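Local coordinates for PHO85 cyclin PHO80 (Saccharomyces cerevisiae, PDB 2PMI), which acts as the cyclin partner of the cyclin-dependent kinase PHO85 and negatively regulates phosphate-starvation-responsive genes when phosphate is plentiful, at residues Leu43-Glu51 against Phe112-His120. Sequence-based numbering, arbitrary orientation.
Sequences LVSLIAINE and FTLNSLTAH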
ATOM      1  N   LEU B  43     -19.607 -16.680  10.480  1.00 33.59           N
ATOM      2  CA  LEU B  43     -19.299 -17.579   9.382  1.00 31.38           C
ATOM      3  C   LEU B  43     -20.133 -18.867   9.311  1.00 40.27           C
ATOM      4  O   LEU B  43     -20.459 -19.328   8.218  1.00 42.62           O
ATOM      5  CB  LEU B  43     -17.811 -17.925   9.424  1.00 29.51           C
ATOM      6  CG  LEU B  43     -17.154 -17.977   8.049  1.00 34.11           C
ATOM      7  CD1 LEU B  43     -17.183 -16.591   7.453  1.00 27.37           C
ATOM      8  CD2 LEU B  43     -15.728 -18.495   8.156  1.00 27.59           C
ATOM      9  N   VAL B  44     -20.462 -19.469  10.456  1.00 41.13           N
ATOM     10  CA  VAL B  44     -21.271 -20.689  10.427  1.00 33.26           C
ATOM     11  C   VAL B  44     -22.727 -20.304  10.352  1.00 34.69           C
ATOM     12  O   VAL B  44     -23.577 -21.120  10.019  1.00 40.38           O
ATOM     13  CB  VAL B  44     -21.072 -21.580  11.668  1.00 22.73           C
ATOM     14  CG1 VAL B  44     -19.713 -22.195  11.635  1.00 27.22           C
ATOM     15  CG2 VAL B  44     -21.253 -20.784  12.917  1.00 26.99           C
ATOM     16  N   SER B  45     -23.009 -19.048  10.670  1.00 33.79           N
ATOM     17  CA  SER B  45     -24.365 -18.542  10.627  1.00 35.00           C
ATOM     18  C   SER B  45     -24.752 -18.392   9.159  1.00 38.05           C
ATOM     19  O   SER B  45     -25.839 -18.792   8.748  1.00 44.97           O
ATOM     20  CB  SER B  45     -24.444 -17.194  11.348  1.00 37.00           C
ATOM     21  OG  SER B  45     -25.742 -16.636  11.264  1.00 42.49           O
ATOM     22  N   LEU B  46     -23.851 -17.825   8.368  1.00 34.36           N
ATOM     23  CA  LEU B  46     -24.108 -17.649   6.951  1.00 30.63           C
ATOM     24  C   LEU B  46     -24.151 -19.025   6.310  1.00 33.56           C
ATOM     25  O   LEU B  46     -24.812 -19.229   5.295  1.00 37.04           O
ATOM     26  CB  LEU B  46     -22.990 -16.850   6.294  1.00 28.72           C
ATOM     27  CG  LEU B  46     -22.789 -15.392   6.677  1.00 33.32           C
ATOM     28  CD1 LEU B  46     -21.608 -14.871   5.889  1.00 40.40           C
ATOM     29  CD2 LEU B  46     -24.023 -14.575   6.363  1.00 34.48           C
ATOM     30  N   ILE B  47     -23.433 -19.976   6.890  1.00 28.24           N
ATOM     31  CA  ILE B  47     -23.418 -21.307   6.321  1.00 28.00           C
ATOM     32  C   ILE B  47     -24.730 -22.011   6.588  1.00 33.99           C
ATOM     33  O   ILE B  47     -25.266 -22.719   5.726  1.00 36.87           O
ATOM     34  CB  ILE B  47     -22.224 -22.104   6.856  1.00 26.43           C
ATOM     35  CG1 ILE B  47     -20.960 -21.600   6.149  1.00 28.44           C
ATOM     36  CG2 ILE B  47     -22.427 -23.596   6.633  1.00 12.61           C
ATOM     37  CD1 ILE B  47     -19.675 -22.116   6.720  1.00 35.96           C
ATOM     38  N   ALA B  48     -25.258 -21.791   7.782  1.00 37.24           N
ATOM     39  CA  ALA B  48     -26.527 -22.375   8.168  1.00 37.66           C
ATOM     40  C   ALA B  48     -27.606 -21.856   7.215  1.00 39.61           C
ATOM     41  O   ALA B  48     -28.253 -22.626   6.504  1.00 39.12           O
ATOM     42  CB  ALA B  48     -26.853 -21.979   9.596  1.00 33.55           C
ATOM     43  N   ILE B  49     -27.772 -20.538   7.200  1.00 40.22           N
ATOM     44  CA  ILE B  49     -28.772 -19.879   6.372  1.00 42.55           C
ATOM     45  C   ILE B  49     -28.622 -20.114   4.872  1.00 43.03           C
ATOM     46  O   ILE B  49     -29.608 -20.264   4.163  1.00 47.29           O
ATOM     47  CB  ILE B  49     -28.778 -18.355   6.642  1.00 39.47           C
ATOM     48  CG1 ILE B  49     -29.090 -18.089   8.114  1.00 33.29           C
ATOM     49  CG2 ILE B  49     -29.815 -17.674   5.777  1.00 43.39           C
ATOM     50  CD1 ILE B  49     -29.205 -16.634   8.453  1.00 26.81           C
ATOM     51  N   ASN B  50     -27.394 -20.147   4.383  1.00 45.67           N
ATOM     52  CA  ASN B  50     -27.177 -20.355   2.956  1.00 48.31           C
ATOM     53  C   ASN B  50     -27.509 -21.785   2.539  1.00 49.44           C
ATOM     54  O   ASN B  50     -27.779 -22.062   1.370  1.00 50.94           O
ATOM     55  CB  ASN B  50     -25.724 -20.011   2.595  1.00 46.27           C
ATOM     56  CG  ASN B  50     -25.585 -18.636   1.948  1.00 43.58           C
ATOM     57  OD1 ASN B  50     -26.311 -17.687   2.282  1.00 36.77           O
ATOM     58  ND2 ASN B  50     -24.639 -18.522   1.024  1.00 41.04           N
ATOM     59  N   GLU B  51     -27.486 -22.698   3.498  1.00 50.48           N
ATOM     60  CA  GLU B  51     -27.796 -24.080   3.194  1.00 50.68           C
ATOM     61  C   GLU B  51     -29.235 -24.346   3.544  1.00 53.85           C
ATOM     62  O   GLU B  51     -29.804 -25.353   3.144  1.00 58.04           O
ATOM     63  CB  GLU B  51     -26.868 -25.010   3.960  1.00 51.94           C
ATOM     64  CG  GLU B  51     -25.534 -25.183   3.271  1.00 53.53           C
ATOM     65  CD  GLU B  51     -24.536 -25.946   4.100  1.00 50.77           C
ATOM     66  OE1 GLU B  51     -23.440 -26.228   3.569  1.00 56.03           O
ATOM     67  OE2 GLU B  51     -24.840 -26.254   5.273  1.00 42.99           O
ATOM     68  N   PHE B 112     -19.670 -19.107  -6.647  1.00 34.74           N
ATOM     69  CA  PHE B 112     -19.204 -19.136  -5.269  1.00 26.60           C
ATOM     70  C   PHE B 112     -20.264 -18.820  -4.232  1.00 22.67           C
ATOM     71  O   PHE B 112     -20.822 -17.731  -4.220  1.00 21.49           O
ATOM     72  CB  PHE B 112     -18.067 -18.151  -5.033  1.00 25.64           C
ATOM     73  CG  PHE B 112     -17.668 -18.072  -3.588  1.00 35.93           C
ATOM     74  CD1 PHE B 112     -17.103 -19.183  -2.951  1.00 31.43           C
ATOM     75  CD2 PHE B 112     -17.966 -16.943  -2.825  1.00 38.71           C
ATOM     76  CE1 PHE B 112     -16.857 -19.174  -1.578  1.00 26.64           C
ATOM     77  CE2 PHE B 112     -17.719 -16.929  -1.443  1.00 31.07           C
ATOM     78  CZ  PHE B 112     -17.167 -18.046  -0.822  1.00 20.45           C
ATOM     79  N   THR B 113     -20.510 -19.753  -3.328  1.00 24.51           N
ATOM     80  CA  THR B 113     -21.492 -19.510  -2.288  1.00 36.73           C
ATOM     81  C   THR B 113     -21.003 -20.074  -0.969  1.00 38.96           C
ATOM     82  O   THR B 113     -20.720 -21.263  -0.860  1.00 38.98           O
ATOM     83  CB  THR B 113     -22.825 -20.137  -2.632  1.00 46.18           C
ATOM     84  OG1 THR B 113     -23.250 -19.663  -3.922  1.00 49.02           O
ATOM     85  CG2 THR B 113     -23.853 -19.774  -1.562  1.00 44.29           C
ATOM     86  N   LEU B 114     -20.894 -19.211   0.034  1.00 39.89           N
ATOM     87  CA  LEU B 114     -20.401 -19.639   1.329  1.00 39.33           C
ATOM     88  C   LEU B 114     -21.323 -20.662   1.958  1.00 41.89           C
ATOM     89  O   LEU B 114     -22.464 -20.364   2.310  1.00 49.15           O
ATOM     90  CB  LEU B 114     -20.246 -18.440   2.270  1.00 35.93           C
ATOM     91  CG  LEU B 114     -19.788 -18.751   3.702  1.00 37.28           C
ATOM     92  CD1 LEU B 114     -18.417 -19.389   3.669  1.00 35.43           C
ATOM     93  CD2 LEU B 114     -19.763 -17.481   4.532  1.00 38.73           C
ATOM     94  N   ASN B 115     -20.828 -21.881   2.078  1.00 34.28           N
ATOM     95  CA  ASN B 115     -21.596 -22.932   2.705  1.00 32.49           C
ATOM     96  C   ASN B 115     -20.568 -23.878   3.302  1.00 37.36           C
ATOM     97  O   ASN B 115     -19.391 -23.859   2.910  1.00 29.57           O
ATOM     98  CB  ASN B 115     -22.496 -23.649   1.688  1.00 29.00           C
ATOM     99  CG  ASN B 115     -21.714 -24.369   0.600  1.00 31.05           C
ATOM    100  OD1 ASN B 115     -20.937 -25.278   0.867  1.00 40.96           O
ATOM    101  ND2 ASN B 115     -21.930 -23.967  -0.637  1.00 40.45           N
ATOM    102  N   SER B 116     -21.006 -24.695   4.253  1.00 37.05           N
ATOM    103  CA  SER B 116     -20.103 -25.619   4.903  1.00 37.49           C
ATOM    104  C   SER B 116     -19.545 -26.655   3.950  1.00 37.99           C
ATOM    105  O   SER B 116     -19.669 -27.851   4.187  1.00 51.85           O
ATOM    106  CB  SER B 116     -20.804 -26.324   6.059  1.00 34.52           C
ATOM    107  OG  SER B 116     -21.689 -27.301   5.581  1.00 38.60           O
ATOM    108  N   LEU B 117     -18.932 -26.202   2.868  1.00 30.07           N
ATOM    109  CA  LEU B 117     -18.338 -27.117   1.909  1.00 29.34           C
ATOM    110  C   LEU B 117     -17.290 -26.326   1.155  1.00 37.02           C
ATOM    111  O   LEU B 117     -16.496 -26.894   0.401  1.00 44.58           O
ATOM    112  CB  LEU B 117     -19.393 -27.640   0.944  1.00 33.69           C
ATOM    113  CG  LEU B 117     -19.112 -28.993   0.294  1.00 38.30           C
ATOM    114  CD1 LEU B 117     -18.876 -30.042   1.374  1.00 42.07           C
ATOM    115  CD2 LEU B 117     -20.290 -29.395  -0.580  1.00 29.20           C
ATOM    116  N   THR B 118     -17.291 -25.010   1.387  1.00 31.50           N
ATOM    117  CA  THR B 118     -16.350 -24.085   0.760  1.00 23.92           C
ATOM    118  C   THR B 118     -15.579 -23.247   1.769  1.00 28.06           C
ATOM    119  O   THR B 118     -14.447 -22.823   1.512  1.00 30.58           O
ATOM    120  CB  THR B 118     -17.070 -23.082  -0.150  1.00 22.26           C
ATOM    121  OG1 THR B 118     -18.253 -22.593   0.509  1.00 18.73           O
ATOM    122  CG2 THR B 118     -17.379 -23.716  -1.484  1.00 16.19           C
ATOM    123  N   ALA B 119     -16.218 -22.999   2.909  1.00 25.49           N
ATOM    124  CA  ALA B 119     -15.659 -22.169   3.971  1.00 22.92           C
ATOM    125  C   ALA B 119     -14.148 -22.282   4.210  1.00 24.26           C
ATOM    126  O   ALA B 119     -13.418 -21.314   4.000  1.00 26.69           O
ATOM    127  CB  ALA B 119     -16.427 -22.414   5.261  1.00 11.52           C
ATOM    128  N   HIS B 120     -13.683 -23.451   4.641  1.00 21.92           N
ATOM    129  CA  HIS B 120     -12.267 -23.647   4.918  1.00 22.81           C
ATOM    130  C   HIS B 120     -11.376 -23.214   3.785  1.00 24.21           C
ATOM    131  O   HIS B 120     -10.602 -22.261   3.924  1.00 26.38           O
ATOM    132  CB  HIS B 120     -11.972 -25.109   5.249  1.00 26.10           C
ATOM    133  CG  HIS B 120     -12.662 -25.588   6.486  1.00 30.15           C
ATOM    134  ND1 HIS B 120     -12.810 -24.799   7.606  1.00 32.81           N
ATOM    135  CD2 HIS B 120     -13.220 -26.780   6.790  1.00 31.53           C
ATOM    136  CE1 HIS B 120     -13.430 -25.486   8.547  1.00 35.68           C
ATOM    137  NE2 HIS B 120     -13.688 -26.693   8.078  1.00 38.50           N
TER
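Asn115 O is gripped by the backbone N-H groups of Thr118 and Ala119, which reach it from opposite faces of its plane, while Ile47 CG1 packs 3.7 Å from Asn115 C. Next to it, Ser116 OG donates a hydrogen bond to Glu51 OE1 over 2.9 Å, entering on the syn lone pair. Glutamate is long enough for this reach: its chain, extended beyond CG, carries the carboxylate from the last turn of the helix to the loop. Its CG passes the CB of Asn115 at 3.8 Å, the two side chains crossing at about a right angle. Ile47 and Leu114 form the buried middle of the contact; Ile47 lies where the backbones come closest, its CA 4.4 Å from that of Asn115. Its branched side chain divides the work. CG2 turns to the backbone and CB of Ser116, while CG1 lies against Leu114 CG and extends to CD1, which meets Ala119 CB at 3.6 Å; a residue as small as alanine suits the close approach of the start of helix 119-134. In Leu114, chi1 177° swings CG opposite the backbone N, placing CD2 against Leu46 CD1 (3.5 Å) and Leu43 CD1 (4.0 Å), nearly at right angles to both leucines. Beside this apolar patch Asn50 ND2 makes a weak hydrogen bond to Leu114 O at 3.1 Å, bent to 124° at the hydrogen; asparagine suits the place as a short side chain with an N-H to give. Within the cyclin domain, the contact joins the end of helix 32-51 to the loop leading into helix 119-134; Ile102 and Gln106 of helix 92-108 border it, and Ile77 of helix 77-86 touches both Leu43 and Ala119.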